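Long-range contacts in Phospholipase/Carboxylesterase (Haliangium ochraceum, PDB 4Q82), which probably hydrolyses carboxylic ester bonds, perhaps those of phospholipids, using a serine nucleophile set in an alpha/beta-hydrolase fold: residues A[188-192]-A[255-260]; A[83-87]-A[140-145]; A[66-72]-A[123-129]. All coordinates share one frame; numbering follows the deposited sequence. Where two conformers were deposited one is given.

All three contacts are buried and share one mixed beta sheet, yet they hold it in different ways. Contact 3 lies within the sheet and is built chiefly of backbone hydrogen bonds between two antiparallel strands. Contacts 1 and 2 are apolar and have no hydrogen bond across them: contact 2 sets helix 138-151 on one face of the sheet, while contact 1 sets residues 255-260 on the opposite face, farther along. Contacts 2 and 3 are neighbours, since strands 80-86 and 124-128 run side by side and Met-83 and Phe-85 probably bond through their backbones to Val-124 and Leu-126. Contacts 1 and 2 meet where the Tyr-260 hydroxyl packs on Phe-85.

Contact 1 (A[188-192]-A[255-260]); sequences VLIAG and SWSRTY
Ile-190, at the end of strand 186-190, pushes both of its branches against the turn and short helix of residues 255-260. The strand belongs to the central sheet of an alpha/beta-hydrolase fold, and the contact packs a late connecting segment onto one face of that sheet.

Apolar packing does most of the work. CG1 of Ile-190 is anti to its carbonyl carbon (chi1 -59°), which carries CD1 over a face of the Tyr-260 ring, 3.4 Å from Tyr-260 CE2, a tight fit; CD1 also rests on Thr-259 CG2 at 3.7 Å. The other branch, CG2, reaches Trp-256 CB at 3.9 Å. A beta-branched isoleucine suits this place, since it keeps the strand extended and offers two separate arms. Ala-191, just past the strand, where phi is positive (61°), brings its methyl to the edge of the Trp-256 indole near the ring plane.

Two hydroxyls at the contact find partners away from strand 186-190. Thr-259 OG1 donates to Ser-255 O at 2.7 Å, meeting the oxygen almost end-on, and so braces the turn; it also bonds with the Tyr-248 hydroxyl. The Tyr-260 hydroxyl bonds with Thr-162 of the neighbouring strand 158-163. Ser-255 turns its hydroxyl toward the apolar wall, where OG lies 3.4 Å from Ile-190 CG2 and 3.5 Å from Ala-191 CB.

Contact 2 (A[83-87]-A[140-145]); sequences MVFWH and EIRDFL
Trp-86 thrusts its indole into the side of helix 138-151, between Ile-141 and Phe-144. This is the helix-on-sheet packing of an alpha/beta-hydrolase fold: strand 80-86 lies inside the sheet, and the helix runs roughly antiparallel across it, the short axes 10.6 Å apart and their directions at 148°.

The indole is the large bump. Ile-141 lays CG1 over one face of its six-membered ring, 3.8 Å from the ring centroid, in a CH-pi contact only 19° off the normal. Phe-144 closes the hollow at the ring's edge, its CB 3.9 Å from Trp-86 CZ2. The wide, flat tryptophan suits a strand position that must span the gap to a helix.

Nearer the start of the strand, the smaller Val-84 fills the notch between Phe-144 and Leu-145 by dividing its methyls. CG1 sits 3.8 Å from Phe-144 CD1; CG2 meets Leu-145 CD2 at 3.6 Å. With CG anti to the backbone N (chi1 -171°), the Phe-144 ring is swung down toward the sheet, where it also meets Phe-67 edge-to-face.

Glu-140 OE2 comes obliquely to Trp-86 CZ3 at 4.1 Å, its carboxylate plane nearly perpendicular to the ring, and is hydrogen-bonded to Asn-65 and His-130. The buried Trp-86 NE1 has no hydrogen-bond partner in the model; beside it lies a methyl, Ile-141 CG2, at 3.8 Å.

Contact 3 (A[66-72]-A[123-129]); sequences GFWEYLP and FVVLSPQ
Trp-68 and Ser-127 exchange two backbone hydrogen bonds, and so do Tyr-70 and Val-125, joining strands 67-70 and 124-128 into an antiparallel ladder near one end of the alpha/beta-hydrolase sheet. Trp-68 N gives to Ser-127 O at 3.1 Å, arriving well above the carbonyl plane, while Ser-127 N answers to Trp-68 O at 3.0 Å within the plane of that carbonyl. A fifth bond, from Gln-129 N to Gly-66 O, is the shortest at 2.8 Å. Pro-128, lacking an N-H, costs this ladder nothing because it pairs with Phe-67 in a non-hydrogen-bonded position.

Two waters complete the backbone pairing. One takes the Gly-66 N-H and gives a hydrogen to Gln-129 O. The other donates to Trp-68 O and Val-125 O, each already gripped by a strand N-H, and bonds with Ser-127 OG at 2.8 Å; serine suits the spot, being small and polar.

With CG anti to its carbonyl carbon (chi1 -53°), Leu-126 brings CD2 onto the aliphatic CG of its non-hydrogen-bonded partner Glu-69 and onto Phe-67 CE2, 4.0 Å away. Glu-69 OE2 forms a salt bridge with Arg-56, and OE1 a hydrogen bond with the Tyr-152 hydroxyl. Trp-68 NE1 gives to Leu-100 O, and the Tyr-70 hydroxyl hydrogen-bonds with Arg-52. Gln-129 OE1 accepts from Gly-95 N, and its NE2 gives to Ala-99 O and Glu-91 O.

Pro-72 ends the ladder: without an N-H, it lays its ring against Phe-123 O, CD at 3.5 Å, and against Val-124 CG2. A glycine in its place would probably strip that methyl of part of its apolar cover, leaving Leu-71 CD2 beside it, and free the chain to turn. The backbone thus supplies the cohesion, while polar side-chain ends tie the ladder to its surroundings.

Contact 1 (A[188-192]-A[255-260])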
loop_
_atom_site.group_PDB
_atom_site.type_symbol
_atom_site.label_atom_id
_atom_site.label_comp_id
_atom_site.label_asym_id
_atom_site.label_seq_id
_atom_site.Cartn_x
_atom_site.Cartn_y
_atom_site.Cartn_z
ATOM N N VAL A 188 3.833 -1.155 -3.826
ATOM C CA VAL A 188 4.328 -2.430 -3.334
ATOM C C VAL A 188 3.097 -3.298 -3.166
ATOM O O VAL A 188 2.247 -3.013 -2.334
ATOM C CB VAL A 188 5.077 -2.293 -1.993
ATOM C CG1 VAL A 188 5.329 -3.672 -1.372
ATOM C CG2 VAL A 188 6.435 -1.558 -2.193
ATOM N N LEU A 189 2.980 -4.329 -3.991
ATOM C CA LEU A 189 1.722 -5.070 -4.106
ATOM C C LEU A 189 1.988 -6.521 -3.777
ATOM O O LEU A 189 2.748 -7.193 -4.487
ATOM C CB LEU A 189 1.141 -4.933 -5.516
ATOM C CG LEU A 189 0.913 -3.470 -5.908
ATOM C CD1 LEU A 189 0.341 -3.371 -7.340
ATOM C CD2 LEU A 189 -0.010 -2.809 -4.890
ATOM N N ILE A 190 1.368 -7.010 -2.712
ATOM C CA ILE A 190 1.700 -8.342 -2.205
ATOM C C ILE A 190 0.521 -9.305 -2.349
ATOM O O ILE A 190 -0.571 -9.011 -1.835
ATOM C CB ILE A 190 2.083 -8.251 -0.710
ATOM C CG1 ILE A 190 3.287 -7.307 -0.529
ATOM C CG2 ILE A 190 2.408 -9.656 -0.110
ATOM C CD1 ILE A 190 3.328 -6.716 0.897
ATOM N N ALA A 191 0.761 -10.447 -3.001
ATOM C CA ALA A 191 -0.213 -11.563 -3.090
ATOM C C ALA A 191 -1.508 -11.120 -3.779
ATOM O O ALA A 191 -2.619 -11.519 -3.364
ATOM C CB ALA A 191 -0.516 -12.139 -1.699
ATOM N N GLY A 192 -1.342 -10.301 -4.816
ATOM C CA GLY A 192 -2.465 -9.796 -5.596
ATOM C C GLY A 192 -2.478 -10.399 -6.985
ATOM O O GLY A 192 -1.815 -11.421 -7.265
ATOM N N SER A 255 2.380 -13.844 2.387
ATOM C CA SER A 255 3.668 -13.380 1.939
ATOM C C SER A 255 3.855 -11.929 2.401
ATOM O O SER A 255 4.861 -11.312 2.061
ATOM C CB SER A 255 3.762 -13.483 0.411
ATOM O OG SER A 255 2.554 -13.025 -0.206
ATOM N N TRP A 256 2.875 -11.364 3.130
ATOM C CA TRP A 256 2.992 -9.971 3.572
ATOM C C TRP A 256 3.729 -9.764 4.907
ATOM O O TRP A 256 4.423 -8.746 5.080
ATOM C CB TRP A 256 1.589 -9.310 3.686
ATOM C CG TRP A 256 0.590 -10.141 4.497
ATOM C CD1 TRP A 256 0.439 -10.168 5.860
ATOM C CD2 TRP A 256 -0.370 -11.052 3.963
ATOM N NE1 TRP A 256 -0.590 -11.048 6.213
ATOM C CE2 TRP A 256 -1.094 -11.601 5.059
ATOM C CE3 TRP A 256 -0.690 -11.464 2.654
ATOM C CZ2 TRP A 256 -2.106 -12.546 4.886
ATOM C CZ3 TRP A 256 -1.717 -12.397 2.485
ATOM C CH2 TRP A 256 -2.413 -12.918 3.596
ATOM N N SER A 257 3.568 -10.689 5.856
ATOM C CA SER A 257 4.185 -10.478 7.169
ATOM C C SER A 257 5.701 -10.307 7.014
ATOM O O SER A 257 6.276 -9.321 7.498
ATOM C CB SER A 257 3.868 -11.627 8.127
ATOM O OG SER A 257 2.459 -11.723 8.343
ATOM N N ARG A 258 6.337 -11.219 6.286
ATOM C CA ARG A 258 7.799 -11.178 6.145
ATOM C C ARG A 258 8.235 -10.018 5.272
ATOM O O ARG A 258 9.394 -9.601 5.312
ATOM C CB ARG A 258 8.344 -12.484 5.558
ATOM C CG ARG A 258 8.019 -12.709 4.099
ATOM C CD ARG A 258 8.419 -14.160 3.737
ATOM N NE ARG A 258 7.540 -15.099 4.439
ATOM C CZ ARG A 258 7.858 -16.364 4.718
ATOM N NH1 ARG A 258 9.048 -16.853 4.363
ATOM N NH2 ARG A 258 6.985 -17.135 5.358
ATOM N N THR A 259 7.292 -9.463 4.515
ATOM C CA THR A 259 7.596 -8.314 3.662
ATOM C C THR A 259 7.530 -7.016 4.468
ATOM O O THR A 259 8.516 -6.276 4.540
ATOM C CB THR A 259 6.618 -8.250 2.469
ATOM O OG1 THR A 259 6.724 -9.458 1.696
ATOM C CG2 THR A 259 6.943 -7.036 1.553
ATOM N N TYR A 260 6.385 -6.743 5.093
ATOM C CA TYR A 260 6.239 -5.464 5.809
ATOM C C TYR A 260 7.094 -5.399 7.082
ATOM O O TYR A 260 7.493 -4.301 7.519
ATOM C CB TYR A 260 4.783 -5.205 6.176
ATOM C CG TYR A 260 3.879 -4.838 5.029
ATOM C CD1 TYR A 260 4.057 -3.629 4.313
ATOM C CD2 TYR A 260 2.805 -5.670 4.686
ATOM C CE1 TYR A 260 3.203 -3.292 3.277
ATOM C CE2 TYR A 260 1.940 -5.330 3.660
ATOM C CZ TYR A 260 2.156 -4.150 2.964
ATOM O OH TYR A 260 1.287 -3.825 1.951
#

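Contact 2 (A[83-87]-A[140-145])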
loop_
_atom_site.group_PDB
_atom_site.type_symbol
_atom_site.label_atom_id
_atom_site.label_comp_id
_atom_site.label_asym_id
_atom_site.label_seq_id
_atom_site.Cartn_x
_atom_site.Cartn_y
_atom_site.Cartn_z
HETATM N N MSE A 83 1.969 7.130 2.423
HETATM C CA MSE A 83 1.731 5.732 2.126
HETATM C C MSE A 83 0.288 5.397 2.438
HETATM O O MSE A 83 -0.164 5.603 3.569
HETATM C CB MSE A 83 2.668 4.829 2.946
HETATM C CG MSE A 83 2.445 3.337 2.706
HETATM SE SE MSE A 83 3.454 2.229 3.981
HETATM C CE MSE A 83 5.265 2.822 3.529
ATOM N N VAL A 84 -0.436 4.867 1.453
ATOM C CA VAL A 84 -1.798 4.411 1.724
ATOM C C VAL A 84 -1.789 2.892 1.590
ATOM O O VAL A 84 -1.389 2.346 0.549
ATOM C CB VAL A 84 -2.825 5.045 0.781
ATOM C CG1 VAL A 84 -4.253 4.498 1.064
ATOM C CG2 VAL A 84 -2.813 6.589 0.940
ATOM N N PHE A 85 -2.195 2.223 2.663
ATOM C CA PHE A 85 -2.143 0.755 2.739
ATOM C C PHE A 85 -3.555 0.168 2.747
ATOM O O PHE A 85 -4.406 0.619 3.537
ATOM C CB PHE A 85 -1.401 0.303 4.008
ATOM C CG PHE A 85 -1.732 -1.126 4.408
ATOM C CD1 PHE A 85 -1.189 -2.192 3.698
ATOM C CD2 PHE A 85 -2.610 -1.391 5.458
ATOM C CE1 PHE A 85 -1.497 -3.549 4.045
ATOM C CE2 PHE A 85 -2.935 -2.702 5.809
ATOM C CZ PHE A 85 -2.375 -3.795 5.104
ATOM N N TRP A 86 -3.797 -0.842 1.895
ATOM C CA TRP A 86 -5.098 -1.521 1.812
ATOM C C TRP A 86 -5.002 -2.964 2.309
ATOM O O TRP A 86 -4.225 -3.776 1.784
ATOM C CB TRP A 86 -5.630 -1.485 0.364
ATOM C CG TRP A 86 -5.881 -0.101 -0.091
ATOM C CD1 TRP A 86 -4.977 0.755 -0.663
ATOM C CD2 TRP A 86 -7.109 0.621 0.015
ATOM N NE1 TRP A 86 -5.580 1.966 -0.916
ATOM C CE2 TRP A 86 -6.881 1.913 -0.500
ATOM C CE3 TRP A 86 -8.381 0.301 0.499
ATOM C CZ2 TRP A 86 -7.882 2.878 -0.572
ATOM C CZ3 TRP A 86 -9.378 1.284 0.456
ATOM C CH2 TRP A 86 -9.119 2.546 -0.095
ATOM N N HIS A 87 -5.827 -3.273 3.310
ATOM C CA HIS A 87 -5.847 -4.564 3.987
ATOM C C HIS A 87 -6.457 -5.703 3.142
ATOM O O HIS A 87 -7.017 -5.483 2.051
ATOM C CB HIS A 87 -6.633 -4.397 5.295
ATOM C CG HIS A 87 -8.076 -4.070 5.061
ATOM N ND1 HIS A 87 -8.994 -5.026 4.675
ATOM C CD2 HIS A 87 -8.756 -2.897 5.129
ATOM C CE1 HIS A 87 -10.183 -4.458 4.524
ATOM N NE2 HIS A 87 -10.068 -3.170 4.797
ATOM N N GLU A 140 -12.879 3.471 -5.470
ATOM C CA GLU A 140 -12.765 3.653 -4.022
ATOM C C GLU A 140 -11.338 4.065 -3.643
ATOM O O GLU A 140 -11.113 4.984 -2.835
ATOM C CB GLU A 140 -13.182 2.361 -3.317
ATOM C CG GLU A 140 -13.030 2.330 -1.793
ATOM C CD GLU A 140 -13.458 0.972 -1.210
ATOM O OE1 GLU A 140 -13.875 0.074 -1.990
ATOM O OE2 GLU A 140 -13.385 0.798 0.020
ATOM N N ILE A 141 -10.366 3.406 -4.262
ATOM C CA ILE A 141 -8.968 3.698 -3.987
ATOM C C ILE A 141 -8.594 5.078 -4.537
ATOM O O ILE A 141 -7.899 5.848 -3.868
ATOM C CB ILE A 141 -8.056 2.590 -4.569
ATOM C CG1 ILE A 141 -8.334 1.270 -3.830
ATOM C CG2 ILE A 141 -6.589 2.954 -4.433
ATOM C CD1 ILE A 141 -7.555 0.094 -4.377
ATOM N N ARG A 142 -9.069 5.399 -5.747
ATOM C CA ARG A 142 -8.860 6.743 -6.304
ATOM C C ARG A 142 -9.406 7.826 -5.370
ATOM O O ARG A 142 -8.721 8.822 -5.075
ATOM C CB ARG A 142 -9.534 6.891 -7.681
ATOM C CG ARG A 142 -9.413 8.321 -8.231
ATOM C CD ARG A 142 -10.514 8.696 -9.190
ATOM N NE ARG A 142 -11.851 8.495 -8.635
ATOM C CZ ARG A 142 -12.939 8.347 -9.385
ATOM N NH1 ARG A 142 -12.832 8.396 -10.706
ATOM N NH2 ARG A 142 -14.132 8.162 -8.822
ATOM N N ASP A 143 -10.654 7.646 -4.934
ATOM C CA ASP A 143 -11.302 8.665 -4.121
ATOM C C ASP A 143 -10.562 8.833 -2.796
ATOM O O ASP A 143 -10.410 9.952 -2.309
ATOM C CB ASP A 143 -12.777 8.333 -3.856
ATOM C CG ASP A 143 -13.638 8.379 -5.111
ATOM O OD1 ASP A 143 -13.200 8.910 -6.157
ATOM O OD2 ASP A 143 -14.776 7.873 -5.044
ATOM N N PHE A 144 -10.112 7.736 -2.195
ATOM C CA PHE A 144 -9.428 7.859 -0.913
ATOM C C PHE A 144 -8.058 8.511 -1.083
ATOM O O PHE A 144 -7.613 9.275 -0.220
ATOM C CB PHE A 144 -9.250 6.500 -0.199
ATOM C CG PHE A 144 -8.734 6.653 1.215
ATOM C CD1 PHE A 144 -7.381 6.575 1.485
ATOM C CD2 PHE A 144 -9.603 6.978 2.250
ATOM C CE1 PHE A 144 -6.886 6.767 2.756
ATOM C CE2 PHE A 144 -9.115 7.169 3.543
ATOM C CZ PHE A 144 -7.754 7.065 3.792
ATOM N N LEU A 145 -7.360 8.190 -2.168
ATOM C CA LEU A 145 -6.111 8.895 -2.445
ATOM C C LEU A 145 -6.341 10.402 -2.654
ATOM O O LEU A 145 -5.520 11.220 -2.230
ATOM C CB LEU A 145 -5.407 8.301 -3.665
ATOM C CG LEU A 145 -4.671 6.970 -3.489
ATOM C CD1 LEU A 145 -4.221 6.413 -4.857
ATOM C CD2 LEU A 145 -3.492 7.138 -2.560
#

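Contact 3 (A[66-72]-A[123-129])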
loop_
_atom_site.group_PDB
_atom_site.type_symbol
_atom_site.label_atom_id
_atom_site.label_comp_id
_atom_site.label_asym_id
_atom_site.label_seq_id
_atom_site.Cartn_x
_atom_site.Cartn_y
_atom_site.Cartn_z
ATOM N N GLY A 66 -13.703 4.699 6.827
ATOM C CA GLY A 66 -13.010 4.794 8.108
ATOM C C GLY A 66 -11.533 4.441 7.869
ATOM O O GLY A 66 -11.225 3.667 6.965
ATOM N N PHE A 67 -10.618 5.000 8.654
ATOM C CA PHE A 67 -9.195 4.662 8.485
ATOM C C PHE A 67 -8.384 4.912 9.740
ATOM O O PHE A 67 -8.790 5.690 10.621
ATOM C CB PHE A 67 -8.585 5.447 7.314
ATOM C CG PHE A 67 -8.554 6.945 7.509
ATOM C CD1 PHE A 67 -9.674 7.723 7.241
ATOM C CD2 PHE A 67 -7.383 7.583 7.922
ATOM C CE1 PHE A 67 -9.635 9.107 7.401
ATOM C CE2 PHE A 67 -7.340 8.970 8.091
ATOM C CZ PHE A 67 -8.467 9.727 7.826
ATOM N N TRP A 68 -7.230 4.245 9.811
ATOM C CA TRP A 68 -6.205 4.541 10.811
ATOM C C TRP A 68 -5.257 5.580 10.262
ATOM O O TRP A 68 -4.773 5.448 9.145
ATOM C CB TRP A 68 -5.392 3.288 11.202
ATOM C CG TRP A 68 -6.197 2.321 12.010
ATOM C CD1 TRP A 68 -6.871 1.228 11.549
ATOM C CD2 TRP A 68 -6.480 2.409 13.408
ATOM N NE1 TRP A 68 -7.534 0.604 12.587
ATOM C CE2 TRP A 68 -7.302 1.309 13.740
ATOM C CE3 TRP A 68 -6.098 3.302 14.419
ATOM C CZ2 TRP A 68 -7.758 1.080 15.033
ATOM C CZ3 TRP A 68 -6.542 3.066 15.717
ATOM C CH2 TRP A 68 -7.365 1.968 16.010
ATOM N N GLU A 69 -4.978 6.599 11.068
ATOM C CA GLU A 69 -4.066 7.671 10.695
ATOM C C GLU A 69 -2.800 7.576 11.521
ATOM O O GLU A 69 -2.851 7.630 12.753
ATOM C CB GLU A 69 -4.742 9.028 10.900
ATOM C CG GLU A 69 -3.843 10.222 10.802
ATOM C CD GLU A 69 -4.459 11.408 11.521
ATOM O OE1 GLU A 69 -5.388 12.053 10.965
ATOM O OE2 GLU A 69 -4.029 11.667 12.663
ATOM N N TYR A 70 -1.672 7.388 10.845
ATOM C CA TYR A 70 -0.366 7.464 11.495
ATOM C C TYR A 70 0.407 8.675 10.972
ATOM O O TYR A 70 0.600 8.820 9.760
ATOM C CB TYR A 70 0.484 6.191 11.274
ATOM C CG TYR A 70 1.893 6.421 11.801
ATOM C CD1 TYR A 70 2.131 6.503 13.173
ATOM C CD2 TYR A 70 2.967 6.612 10.934
ATOM C CE1 TYR A 70 3.420 6.720 13.675
ATOM C CE2 TYR A 70 4.268 6.856 11.433
ATOM C CZ TYR A 70 4.473 6.901 12.800
ATOM O OH TYR A 70 5.734 7.136 13.297
ATOM N N LEU A 71 0.855 9.533 11.888
ATOM C CA LEU A 71 1.668 10.690 11.527
ATOM C C LEU A 71 3.102 10.465 11.991
ATOM O O LEU A 71 3.341 9.983 13.102
ATOM C CB LEU A 71 1.095 11.975 12.137
ATOM C CG LEU A 71 -0.363 12.279 11.794
ATOM C CD1 LEU A 71 -0.826 13.501 12.573
ATOM C CD2 LEU A 71 -0.557 12.478 10.305
ATOM N N PRO A 72 4.068 10.767 11.113
ATOM C CA PRO A 72 5.481 10.564 11.414
ATOM C C PRO A 72 5.976 11.659 12.356
ATOM O O PRO A 72 5.314 12.682 12.495
ATOM C CB PRO A 72 6.152 10.681 10.044
ATOM C CG PRO A 72 5.289 11.668 9.324
ATOM C CD PRO A 72 3.868 11.323 9.762
ATOM N N PHE A 123 6.980 8.486 6.456
ATOM C CA PHE A 123 5.645 8.458 5.844
ATOM C C PHE A 123 4.506 8.865 6.771
ATOM O O PHE A 123 4.428 8.400 7.910
ATOM C CB PHE A 123 5.303 7.048 5.329
ATOM C CG PHE A 123 6.431 6.335 4.629
ATOM C CD1 PHE A 123 6.624 6.477 3.260
ATOM C CD2 PHE A 123 7.262 5.462 5.335
ATOM C CE1 PHE A 123 7.648 5.784 2.596
ATOM C CE2 PHE A 123 8.271 4.767 4.705
ATOM C CZ PHE A 123 8.479 4.912 3.320
ATOM N N VAL A 124 3.581 9.676 6.261
ATOM C CA VAL A 124 2.213 9.594 6.737
ATOM C C VAL A 124 1.697 8.230 6.286
ATOM O O VAL A 124 1.834 7.891 5.106
ATOM C CB VAL A 124 1.327 10.720 6.162
ATOM C CG1 VAL A 124 -0.135 10.474 6.485
ATOM C CG2 VAL A 124 1.795 12.080 6.701
ATOM N N VAL A 125 1.132 7.433 7.198
ATOM C CA VAL A 125 0.586 6.121 6.802
ATOM C C VAL A 125 -0.904 6.085 7.080
ATOM O O VAL A 125 -1.330 6.227 8.237
ATOM C CB VAL A 125 1.266 4.932 7.547
ATOM C CG1 VAL A 125 0.732 3.579 7.009
ATOM C CG2 VAL A 125 2.786 4.977 7.353
ATOM N N LEU A 126 -1.696 5.916 6.027
ATOM C CA LEU A 126 -3.144 5.818 6.185
ATOM C C LEU A 126 -3.614 4.419 5.822
ATOM O O LEU A 126 -3.240 3.885 4.780
ATOM C CB LEU A 126 -3.872 6.838 5.304
ATOM C CG LEU A 126 -3.431 8.287 5.448
ATOM C CD1 LEU A 126 -4.285 9.168 4.539
ATOM C CD2 LEU A 126 -3.562 8.756 6.896
ATOM N N SER A 127 -4.456 3.840 6.664
ATOM C CA SER A 127 -4.913 2.470 6.439
ATOM C C SER A 127 -6.438 2.422 6.452
ATOM O O SER A 127 -7.055 2.226 7.510
ATOM C CB SER A 127 -4.329 1.537 7.505
ATOM O OG SER A 127 -2.893 1.561 7.495
ATOM N N PRO A 128 -7.062 2.626 5.279
ATOM C CA PRO A 128 -8.533 2.657 5.226
ATOM C C PRO A 128 -9.179 1.283 5.318
ATOM O O PRO A 128 -8.586 0.296 4.885
ATOM C CB PRO A 128 -8.826 3.291 3.857
ATOM C CG PRO A 128 -7.582 2.940 3.024
ATOM C CD PRO A 128 -6.441 3.038 4.006
ATOM N N GLN A 129 -10.402 1.228 5.842
ATOM C CA GLN A 129 -11.118 -0.046 5.905
ATOM C C GLN A 129 -12.111 -0.120 4.760
ATOM O O GLN A 129 -12.890 0.822 4.529
ATOM C CB GLN A 129 -11.863 -0.214 7.237
ATOM C CG GLN A 129 -12.601 -1.561 7.370
ATOM C CD GLN A 129 -12.966 -1.847 8.821
ATOM O OE1 GLN A 129 -13.580 -1.014 9.499
ATOM N NE2 GLN A 129 -12.575 -3.022 9.311
HETATM O O HOH W 1 -14.852 2.190 5.879
HETATM O O HOH W 2 -2.335 3.691 9.278
#